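Local structure of uricase (Arthrobacter globiformis, 2YZC) at residues T34-L42 with W115-F125; T85-F96 with G106-F114. The protein catalyses the oxidation of uric acid by molecular oxygen to 5-hydroxyisourate, which is further processed to (S)-allantoin. All blocks are in the same frame, centred on the assembly; numbering follows the deposited sequence.

Interaction 1: residues T34-L42 with W115-F125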
loop_
_atom_site.group_PDB
_atom_site.type_symbol
_atom_site.label_atom_id
_atom_site.label_comp_id
_atom_site.label_asym_id
_atom_site.label_seq_id
_atom_site.Cartn_x
_atom_site.Cartn_y
_atom_site.Cartn_z
ATOM N N THR A 34 7.791 -17.069 33.044
ATOM C CA THR A 34 7.223 -18.399 33.200
ATOM C C THR A 34 7.044 -18.985 31.808
ATOM O O THR A 34 7.328 -18.321 30.811
ATOM C CB THR A 34 5.847 -18.350 33.893
ATOM O OG1 THR A 34 4.939 -17.574 33.103
ATOM C CG2 THR A 34 5.972 -17.729 35.278
ATOM N N ALA A 35 6.572 -20.224 31.741
ATOM C CA ALA A 35 6.357 -20.890 30.462
ATOM C C ALA A 35 5.236 -20.215 29.671
ATOM O O ALA A 35 5.108 -20.418 28.466
ATOM C CB ALA A 35 6.022 -22.357 30.695
ATOM N N ARG A 36 4.433 -19.413 30.360
ATOM C CA ARG A 36 3.312 -18.699 29.750
ATOM C C ARG A 36 3.819 -17.357 29.210
ATOM O O ARG A 36 3.780 -16.350 29.913
ATOM C CB ARG A 36 2.233 -18.460 30.814
ATOM C CG ARG A 36 0.914 -17.901 30.310
ATOM C CD ARG A 36 0.137 -18.927 29.497
ATOM N NE ARG A 36 -1.265 -18.543 29.351
ATOM C CZ ARG A 36 -2.138 -19.172 28.569
ATOM N NH1 ARG A 36 -1.756 -20.223 27.855
ATOM N NH2 ARG A 36 -3.390 -18.748 28.503
ATOM N N HIS A 37 4.292 -17.349 27.965
ATOM C CA HIS A 37 4.824 -16.133 27.351
ATOM C C HIS A 37 3.774 -15.081 27.003
ATOM O O HIS A 37 2.622 -15.401 26.716
ATOM C CB HIS A 37 5.607 -16.473 26.072
ATOM C CG HIS A 37 6.841 -17.290 26.304
ATOM N ND1 HIS A 37 7.762 -17.540 25.309
ATOM C CD2 HIS A 37 7.293 -17.937 27.406
ATOM C CE1 HIS A 37 8.727 -18.305 25.786
ATOM N NE2 HIS A 37 8.467 -18.560 27.055
ATOM N N GLU A 38 4.195 -13.821 27.033
ATOM C CA GLU A 38 3.340 -12.691 26.684
ATOM C C GLU A 38 4.069 -11.925 25.580
ATOM O O GLU A 38 5.305 -11.894 25.547
ATOM C CB GLU A 38 3.127 -11.758 27.882
ATOM C CG GLU A 38 2.454 -12.390 29.094
ATOM C CD GLU A 38 1.108 -13.010 28.772
ATOM O OE1 GLU A 38 0.327 -12.397 28.011
ATOM O OE2 GLU A 38 0.821 -14.112 29.290
ATOM N N ILE A 39 3.300 -11.305 24.691
ATOM C CA ILE A 39 3.857 -10.546 23.576
ATOM C C ILE A 39 3.357 -9.105 23.533
ATOM O O ILE A 39 2.158 -8.853 23.637
ATOM C CB ILE A 39 3.482 -11.195 22.213
ATOM C CG1 ILE A 39 4.029 -12.621 22.133
ATOM C CG2 ILE A 39 4.022 -10.346 21.058
ATOM C CD1 ILE A 39 5.535 -12.706 22.185
ATOM N N GLN A 40 4.284 -8.162 23.388
ATOM C CA GLN A 40 3.936 -6.749 23.246
ATOM C C GLN A 40 4.617 -6.355 21.935
ATOM O O GLN A 40 5.816 -6.562 21.763
ATOM C CB GLN A 40 4.451 -5.933 24.437
ATOM C CG GLN A 40 3.609 -6.153 25.701
ATOM C CD GLN A 40 4.203 -5.486 26.925
ATOM O OE1 GLN A 40 3.657 -4.514 27.452
ATOM N NE2 GLN A 40 5.332 -6.001 27.378
ATOM N N ASP A 41 3.837 -5.812 21.005
ATOM C CA ASP A 41 4.337 -5.471 19.672
ATOM C C ASP A 41 4.055 -3.996 19.384
ATOM O O ASP A 41 2.896 -3.600 19.290
ATOM C CB ASP A 41 3.610 -6.373 18.657
ATOM C CG ASP A 41 4.263 -6.388 17.285
ATOM O OD1 ASP A 41 5.134 -5.536 17.011
ATOM O OD2 ASP A 41 3.883 -7.264 16.467
ATOM N N LEU A 42 5.114 -3.199 19.232
ATOM C CA LEU A 42 4.980 -1.760 18.988
ATOM C C LEU A 42 5.780 -1.199 17.806
ATOM O O LEU A 42 6.794 -1.766 17.398
ATOM C CB LEU A 42 5.422 -0.973 20.232
ATOM C CG LEU A 42 4.764 -1.215 21.592
ATOM C CD1 LEU A 42 5.487 -0.385 22.659
ATOM C CD2 LEU A 42 3.297 -0.841 21.527
ATOM N N TRP A 115 -2.170 -9.427 19.426
ATOM C CA TRP A 115 -1.937 -10.832 19.140
ATOM C C TRP A 115 -2.852 -11.690 20.012
ATOM O O TRP A 115 -3.151 -11.335 21.156
ATOM C CB TRP A 115 -0.485 -11.219 19.444
ATOM C CG TRP A 115 0.537 -10.629 18.515
ATOM C CD1 TRP A 115 1.106 -9.390 18.595
ATOM C CD2 TRP A 115 1.111 -11.262 17.365
ATOM N NE1 TRP A 115 2.001 -9.213 17.568
ATOM C CE2 TRP A 115 2.026 -10.345 16.798
ATOM C CE3 TRP A 115 0.943 -12.515 16.759
ATOM C CZ2 TRP A 115 2.772 -10.641 15.651
ATOM C CZ3 TRP A 115 1.686 -12.809 15.614
ATOM C CH2 TRP A 115 2.587 -11.875 15.074
ATOM N N ASP A 116 -3.294 -12.811 19.460
ATOM C CA ASP A 116 -4.135 -13.755 20.188
ATOM C C ASP A 116 -3.365 -15.066 20.247
ATOM O O ASP A 116 -2.596 -15.372 19.340
ATOM C CB ASP A 116 -5.458 -13.995 19.455
ATOM C CG ASP A 116 -6.283 -12.734 19.314
ATOM O OD1 ASP A 116 -6.430 -12.004 20.317
ATOM O OD2 ASP A 116 -6.792 -12.481 18.204
ATOM N N ARG A 117 -3.558 -15.835 21.312
ATOM C CA ARG A 117 -2.885 -17.123 21.423
ATOM C C ARG A 117 -3.562 -18.091 20.469
ATOM O O ARG A 117 -4.752 -17.959 20.185
ATOM C CB ARG A 117 -2.997 -17.683 22.846
ATOM C CG ARG A 117 -2.241 -16.905 23.904
ATOM C CD ARG A 117 -2.415 -17.535 25.287
ATOM N NE ARG A 117 -1.815 -16.688 26.312
ATOM C CZ ARG A 117 -0.507 -16.592 26.533
ATOM N NH1 ARG A 117 0.350 -17.304 25.811
ATOM N NH2 ARG A 117 -0.055 -15.759 27.460
ATOM N N ILE A 118 -2.799 -19.052 19.961
ATOM C CA ILE A 118 -3.353 -20.062 19.070
ATOM C C ILE A 118 -3.819 -21.194 19.987
ATOM O O ILE A 118 -3.004 -21.840 20.641
ATOM C CB ILE A 118 -2.286 -20.603 18.090
ATOM C CG1 ILE A 118 -1.826 -19.485 17.143
ATOM C CG2 ILE A 118 -2.854 -21.792 17.312
ATOM C CD1 ILE A 118 -0.706 -19.885 16.182
ATOM N N ASN A 119 -5.128 -21.411 20.056
ATOM C CA ASN A 119 -5.688 -22.457 20.913
ATOM C C ASN A 119 -5.128 -22.392 22.332
ATOM O O ASN A 119 -4.769 -23.418 22.909
ATOM C CB ASN A 119 -5.400 -23.845 20.333
ATOM C CG ASN A 119 -5.926 -24.010 18.928
ATOM O OD1 ASN A 119 -7.093 -23.732 18.653
ATOM N ND2 ASN A 119 -5.068 -24.480 18.027
ATOM N N ASP A 120 -5.034 -21.182 22.875
ATOM C CA ASP A 120 -4.537 -20.958 24.229
ATOM C C ASP A 120 -3.103 -21.448 24.466
ATOM O O ASP A 120 -2.706 -21.691 25.606
ATOM C CB ASP A 120 -5.486 -21.623 25.235
ATOM C CG ASP A 120 -5.363 -21.040 26.628
ATOM O OD1 ASP A 120 -5.406 -19.796 26.756
ATOM O OD2 ASP A 120 -5.234 -21.822 27.596
ATOM N N HIS A 121 -2.332 -21.582 23.390
ATOM C CA HIS A 121 -0.946 -22.045 23.471
ATOM C C HIS A 121 -0.088 -21.106 24.327
ATOM O O HIS A 121 -0.316 -19.899 24.354
ATOM C CB HIS A 121 -0.361 -22.153 22.058
ATOM C CG HIS A 121 0.882 -22.982 21.974
ATOM N ND1 HIS A 121 2.101 -22.550 22.450
ATOM C CD2 HIS A 121 1.088 -24.227 21.484
ATOM C CE1 HIS A 121 3.005 -23.495 22.259
ATOM N NE2 HIS A 121 2.416 -24.524 21.674
ATOM N N ASP A 122 0.899 -21.668 25.020
ATOM C CA ASP A 122 1.783 -20.889 25.882
ATOM C C ASP A 122 2.718 -19.939 25.139
ATOM O O ASP A 122 3.095 -18.899 25.681
ATOM C CB ASP A 122 2.629 -21.817 26.762
ATOM C CG ASP A 122 1.840 -22.415 27.918
ATOM O OD1 ASP A 122 2.357 -23.355 28.560
ATOM O OD2 ASP A 122 0.712 -21.946 28.194
ATOM N N HIS A 123 3.107 -20.290 23.917
ATOM C CA HIS A 123 4.019 -19.426 23.169
ATOM C C HIS A 123 3.838 -19.402 21.650
ATOM O O HIS A 123 4.810 -19.253 20.916
ATOM C CB HIS A 123 5.476 -19.781 23.504
ATOM C CG HIS A 123 5.844 -21.203 23.206
ATOM N ND1 HIS A 123 5.894 -22.178 24.180
ATOM C CD2 HIS A 123 6.193 -21.811 22.047
ATOM C CE1 HIS A 123 6.259 -23.326 23.633
ATOM N NE2 HIS A 123 6.447 -23.130 22.340
ATOM N N ALA A 124 2.601 -19.554 21.187
ATOM C CA ALA A 124 2.292 -19.514 19.758
ATOM C C ALA A 124 1.102 -18.570 19.621
ATOM O O ALA A 124 0.071 -18.767 20.268
ATOM C CB ALA A 124 1.935 -20.900 19.245
ATOM N N PHE A 125 1.243 -17.548 18.779
ATOM C CA PHE A 125 0.191 -16.550 18.616
ATOM C C PHE A 125 -0.134 -16.208 17.168
ATOM O O PHE A 125 0.625 -16.525 16.258
ATOM C CB PHE A 125 0.600 -15.252 19.320
ATOM C CG PHE A 125 1.286 -15.453 20.641
ATOM C CD1 PHE A 125 2.616 -15.865 20.696
ATOM C CD2 PHE A 125 0.613 -15.202 21.832
ATOM C CE1 PHE A 125 3.269 -16.020 21.915
ATOM C CE2 PHE A 125 1.253 -15.354 23.059
ATOM C CZ PHE A 125 2.584 -15.763 23.102
HETATM O O HOH W 1 6.505 -22.002 26.773
#
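Ile39 packs against two aromatic rings where strand 38-50 meets strands 103-117 and 124-129. Its CG1 sits over the face of Phe125, 3.5 Å from CE1, while its CG2 branch, anti to the backbone N, covers the five-membered ring of Trp115. The indole NE1 donates in its ring plane to Asp41 OD2, 2.9 Å away, on the lone pair facing away from OD1; Arg26 takes OD1 in a salt bridge. Beside this tight part, His37 is buried against the second subunit, where its ND1 bonds Ser158 of that chain; Ala124 and Phe125 pair antiparallel with one of its strands, continuing the sheet across the interface.

The other end is more open and polar. The guanidinium of Arg36 lies flat on that of Arg117, planes 14° apart, and carboxylates meet both at their edges. Arg36 NH2 forms a salt bridge to Asp120 OD1, which it meets from above the carboxylate plane, and its NH1 bridges Asp122 OD2 (3.0 Å) and bonds Asp120 O (2.8 Å). Arg117, extended from CG to NE, forms a salt bridge from NH2 to Glu38 OE2 (2.6 Å); NH2 also bonds His37 O (2.8 Å), and NH1 His121 O. Three carboxylates probably compensate the two stacked guanidiniums, and the bonds to Asp120 O, His37 O and His121 O probably help to set both beside the type I' turn from Ile118 to His121.

Interaction 2: residues T85-F96 with G106-F114; sequences TEEFLLRLGKHF and GRWAAQQFF
Trp108 lays its indole against helix 85-99 where strand 103-117 runs back along it, the two short axes 8.5 Å apart and nearly antiparallel at 154°. Nine residues separate the two segments, and the helix packs on the antiparallel sheet, as in the tunnelling (T-) fold of the uricase family. With chi1 at -65° the indole swings beside the backbone N of Trp108, and Gly93 CA stands over the centre of its six-membered ring, 3.4 Å from the centroid in a CH-pi contact almost exactly on the ring normal. The absence of a side chain at Gly93 lets the helix backbone itself come this close. At the pyrrole side, Phe96 meets the indole rim to rim, the planes nearly parallel (4°) but stepped, CD2 3.6 Å from Trp108 NE1, and Leu92 CB approaches Trp108 CD1. Leu89 reaches past the tryptophan in the opposite direction, its CD1 touching Trp108 O and its CD2 lying near Trp108 CB and Ala109 O.

One step on, the small Ala110 turns its CB toward the helix and receives Thr85 CG2 at 3.7 Å and Leu89 CD2 at 4.1 Å. Gln112, extended beyond CG, ends the contact: Thr85 OG1 donates to Gln112 OE1 over 2.7 Å, coming from above the amide carbonyl plane. Water 2 accepts from Thr85 N and probably donates to the same OE1. The largely apolar interface thus ends at the first turn of the helix in a small polar group, where the glutamine carbonyl takes the threonine hydroxyl directly and, probably, the backbone N through water.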
loop_
_atom_site.group_PDB
_atom_site.type_symbol
_atom_site.label_atom_id
_atom_site.label_comp_id
_atom_site.label_asym_id
_atom_site.label_seq_id
_atom_site.Cartn_x
_atom_site.Cartn_y
_atom_site.Cartn_z
ATOM N N THR A 85 1.669 0.749 26.812
ATOM C CA THR A 85 2.350 1.516 25.782
ATOM C C THR A 85 2.529 2.963 26.243
ATOM O O THR A 85 3.596 3.554 26.066
ATOM C CB THR A 85 1.544 1.483 24.473
ATOM O OG1 THR A 85 1.448 0.128 24.017
ATOM C CG2 THR A 85 2.209 2.333 23.403
ATOM N N GLU A 86 1.490 3.536 26.842
ATOM C CA GLU A 86 1.585 4.913 27.312
ATOM C C GLU A 86 2.676 5.081 28.370
ATOM O O GLU A 86 3.411 6.066 28.362
ATOM C CB GLU A 86 0.235 5.388 27.860
ATOM C CG GLU A 86 -0.822 5.559 26.782
ATOM C CD GLU A 86 -1.695 4.324 26.585
ATOM O OE1 GLU A 86 -1.198 3.187 26.748
ATOM O OE2 GLU A 86 -2.890 4.499 26.252
ATOM N N GLU A 87 2.789 4.123 29.281
ATOM C CA GLU A 87 3.810 4.212 30.316
ATOM C C GLU A 87 5.211 4.052 29.733
ATOM O O GLU A 87 6.178 4.610 30.252
ATOM C CB GLU A 87 3.536 3.171 31.403
ATOM C CG GLU A 87 2.279 3.507 32.194
ATOM C CD GLU A 87 1.794 2.364 33.053
ATOM O OE1 GLU A 87 2.474 2.031 34.045
ATOM O OE2 GLU A 87 0.731 1.796 32.725
ATOM N N PHE A 88 5.320 3.302 28.643
ATOM C CA PHE A 88 6.610 3.119 27.992
ATOM C C PHE A 88 7.017 4.462 27.392
ATOM O O PHE A 88 8.160 4.897 27.531
ATOM C CB PHE A 88 6.509 2.071 26.880
ATOM C CG PHE A 88 7.822 1.767 26.206
ATOM C CD1 PHE A 88 8.913 1.310 26.944
ATOM C CD2 PHE A 88 7.962 1.917 24.829
ATOM C CE1 PHE A 88 10.128 1.003 26.318
ATOM C CE2 PHE A 88 9.170 1.614 24.192
ATOM C CZ PHE A 88 10.256 1.154 24.941
ATOM N N LEU A 89 6.072 5.126 26.731
ATOM C CA LEU A 89 6.363 6.413 26.116
ATOM C C LEU A 89 6.722 7.459 27.173
ATOM O O LEU A 89 7.606 8.294 26.955
ATOM C CB LEU A 89 5.163 6.894 25.290
ATOM C CG LEU A 89 4.748 6.037 24.088
ATOM C CD1 LEU A 89 3.533 6.665 23.418
ATOM C CD2 LEU A 89 5.901 5.919 23.099
ATOM N N LEU A 90 6.038 7.413 28.313
ATOM C CA LEU A 90 6.304 8.362 29.394
ATOM C C LEU A 90 7.740 8.228 29.896
ATOM O O LEU A 90 8.408 9.227 30.187
ATOM C CB LEU A 90 5.313 8.144 30.544
ATOM C CG LEU A 90 3.898 8.695 30.307
ATOM C CD1 LEU A 90 2.921 8.127 31.328
ATOM C CD2 LEU A 90 3.940 10.217 30.396
ATOM N N ARG A 91 8.225 6.997 29.986
ATOM C CA ARG A 91 9.588 6.790 30.438
ATOM C C ARG A 91 10.567 7.404 29.438
ATOM O O ARG A 91 11.509 8.100 29.824
ATOM C CB ARG A 91 9.886 5.301 30.606
ATOM C CG ARG A 91 11.271 5.063 31.182
ATOM C CD ARG A 91 11.636 3.597 31.293
ATOM N NE ARG A 91 13.004 3.470 31.790
ATOM C CZ ARG A 91 13.687 2.333 31.850
ATOM N NH1 ARG A 91 13.135 1.200 31.442
ATOM N NH2 ARG A 91 14.928 2.333 32.319
ATOM N N LEU A 92 10.335 7.151 28.152
ATOM C CA LEU A 92 11.197 7.685 27.101
ATOM C C LEU A 92 11.200 9.211 27.102
ATOM O O LEU A 92 12.259 9.840 27.074
ATOM C CB LEU A 92 10.733 7.181 25.726
ATOM C CG LEU A 92 11.079 5.731 25.379
ATOM C CD1 LEU A 92 10.274 5.261 24.169
ATOM C CD2 LEU A 92 12.578 5.634 25.114
ATOM N N GLY A 93 10.009 9.798 27.129
ATOM C CA GLY A 93 9.895 11.244 27.123
ATOM C C GLY A 93 10.612 11.912 28.278
ATOM O O GLY A 93 11.334 12.891 28.084
ATOM N N LYS A 94 10.411 11.396 29.484
ATOM C CA LYS A 94 11.057 11.972 30.658
ATOM C C LYS A 94 12.570 11.835 30.558
ATOM O O LYS A 94 13.307 12.738 30.952
ATOM C CB LYS A 94 10.562 11.290 31.932
ATOM C CG LYS A 94 9.078 11.475 32.204
ATOM C CD LYS A 94 8.668 10.709 33.454
ATOM C CE LYS A 94 7.167 10.730 33.657
ATOM N NZ LYS A 94 6.758 9.882 34.817
ATOM N N HIS A 95 13.027 10.707 30.025
ATOM C CA HIS A 95 14.456 10.454 29.874
ATOM C C HIS A 95 15.154 11.519 29.037
ATOM O O HIS A 95 16.150 12.106 29.466
ATOM C CB HIS A 95 14.699 9.097 29.212
ATOM C CG HIS A 95 16.100 8.919 28.719
ATOM N ND1 HIS A 95 17.174 8.765 29.569
ATOM C CD2 HIS A 95 16.610 8.924 27.464
ATOM C CE1 HIS A 95 18.287 8.686 28.859
ATOM N NE2 HIS A 95 17.971 8.779 27.580
ATOM N N PHE A 96 14.643 11.755 27.832
ATOM C CA PHE A 96 15.255 12.738 26.947
ATOM C C PHE A 96 15.134 14.173 27.438
ATOM O O PHE A 96 16.098 14.935 27.368
ATOM C CB PHE A 96 14.674 12.620 25.538
ATOM C CG PHE A 96 15.071 11.358 24.834
ATOM C CD1 PHE A 96 16.401 11.126 24.501
ATOM C CD2 PHE A 96 14.126 10.379 24.551
ATOM C CE1 PHE A 96 16.786 9.924 23.898
ATOM C CE2 PHE A 96 14.501 9.176 23.948
ATOM C CZ PHE A 96 15.829 8.951 23.623
ATOM N N GLY A 106 9.223 17.189 23.488
ATOM C CA GLY A 106 9.266 16.285 22.357
ATOM C C GLY A 106 7.934 15.619 22.106
ATOM O O GLY A 106 6.921 15.967 22.713
ATOM N N ARG A 107 7.942 14.648 21.202
ATOM C CA ARG A 107 6.737 13.919 20.851
ATOM C C ARG A 107 7.118 12.452 20.669
ATOM O O ARG A 107 7.975 12.119 19.852
ATOM C CB ARG A 107 6.151 14.479 19.549
ATOM C CG ARG A 107 4.838 13.840 19.111
ATOM C CD ARG A 107 4.423 14.352 17.736
ATOM N NE ARG A 107 3.186 13.735 17.255
ATOM C CZ ARG A 107 1.957 14.150 17.561
ATOM N NH1 ARG A 107 1.772 15.200 18.357
ATOM N NH2 ARG A 107 0.903 13.507 17.068
ATOM N N TRP A 108 6.503 11.584 21.458
ATOM C CA TRP A 108 6.775 10.158 21.371
ATOM C C TRP A 108 5.454 9.487 21.053
ATOM O O TRP A 108 4.438 9.744 21.705
ATOM C CB TRP A 108 7.358 9.656 22.693
ATOM C CG TRP A 108 8.701 10.271 22.964
ATOM C CD1 TRP A 108 9.920 9.795 22.559
ATOM C CD2 TRP A 108 8.952 11.537 23.583
ATOM N NE1 TRP A 108 10.914 10.693 22.885
ATOM C CE2 TRP A 108 10.345 11.770 23.513
ATOM C CE3 TRP A 108 8.134 12.502 24.189
ATOM C CZ2 TRP A 108 10.937 12.931 24.027
ATOM C CZ3 TRP A 108 8.725 13.655 24.696
ATOM C CH2 TRP A 108 10.113 13.857 24.611
ATOM N N ALA A 109 5.465 8.635 20.035
ATOM C CA ALA A 109 4.244 7.968 19.621
ATOM C C ALA A 109 4.460 6.496 19.341
ATOM O O ALA A 109 5.588 6.037 19.129
ATOM C CB ALA A 109 3.677 8.659 18.386
ATOM N N ALA A 110 3.365 5.750 19.343
ATOM C CA ALA A 110 3.453 4.329 19.083
ATOM C C ALA A 110 2.144 3.741 18.616
ATOM O O ALA A 110 1.062 4.227 18.948
ATOM C CB ALA A 110 3.918 3.590 20.339
ATOM N N GLN A 111 2.273 2.705 17.804
ATOM C CA GLN A 111 1.140 1.950 17.324
ATOM C C GLN A 111 1.341 0.646 18.081
ATOM O O GLN A 111 2.480 0.207 18.268
ATOM C CB GLN A 111 1.237 1.711 15.817
ATOM C CG GLN A 111 0.851 2.921 14.981
ATOM C CD GLN A 111 1.094 2.702 13.502
ATOM O OE1 GLN A 111 0.381 3.244 12.655
ATOM N NE2 GLN A 111 2.109 1.920 13.183
ATOM N N GLN A 112 0.250 0.056 18.555
ATOM C CA GLN A 112 0.320 -1.207 19.281
ATOM C C GLN A 112 -0.462 -2.216 18.464
ATOM O O GLN A 112 -1.607 -1.958 18.085
ATOM C CB GLN A 112 -0.310 -1.084 20.670
ATOM C CG GLN A 112 -0.205 -2.359 21.509
ATOM C CD GLN A 112 -0.856 -2.217 22.872
ATOM O OE1 GLN A 112 -0.820 -1.152 23.477
ATOM N NE2 GLN A 112 -1.447 -3.302 23.366
ATOM N N PHE A 113 0.166 -3.357 18.192
ATOM C CA PHE A 113 -0.450 -4.418 17.412
ATOM C C PHE A 113 -0.866 -5.554 18.333
ATOM O O PHE A 113 -0.096 -5.984 19.196
ATOM C CB PHE A 113 0.534 -4.913 16.352
ATOM C CG PHE A 113 1.111 -3.810 15.509
ATOM C CD1 PHE A 113 2.461 -3.491 15.586
ATOM C CD2 PHE A 113 0.292 -3.057 14.676
ATOM C CE1 PHE A 113 2.991 -2.432 14.843
ATOM C CE2 PHE A 113 0.808 -1.997 13.929
ATOM C CZ PHE A 113 2.161 -1.684 14.015
ATOM N N PHE A 114 -2.085 -6.041 18.144
ATOM C CA PHE A 114 -2.606 -7.103 18.989
ATOM C C PHE A 114 -2.365 -8.513 18.476
ATOM O O PHE A 114 -2.362 -8.763 17.268
ATOM C CB PHE A 114 -4.103 -6.893 19.220
ATOM C CG PHE A 114 -4.427 -5.594 19.907
ATOM C CD1 PHE A 114 -4.983 -4.535 19.199
ATOM C CD2 PHE A 114 -4.139 -5.419 21.257
ATOM C CE1 PHE A 114 -5.248 -3.315 19.828
ATOM C CE2 PHE A 114 -4.397 -4.204 21.896
ATOM C CZ PHE A 114 -4.953 -3.152 21.179
HETATM O O HOH W 2 -0.686 -0.927 26.287
#

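Interactions 1 and 2, with centres 23 Å apart, lie along strand 103-117: its residues 106-114 face helix 85-99, and the strand then continues through 115-117 into the turn opposite 34-42. Strand 38-50 connects them, Asp41 O lying 3.0 Å from Phe113 N in a probable hydrogen bond, and Leu42 CD2 packs 3.7 Å from Gln112 CB. Both segments of interaction 2 fall, in sequence, between the two of interaction 1. Their surroundings differ: interaction 1 is away from the active site and the bound allantoate and beside a second subunit, whereas the Phe96 side chain of interaction 2 is about 8 Å from that of Lys22, a charge-relay residue, and about 11 Å from bound allantoate.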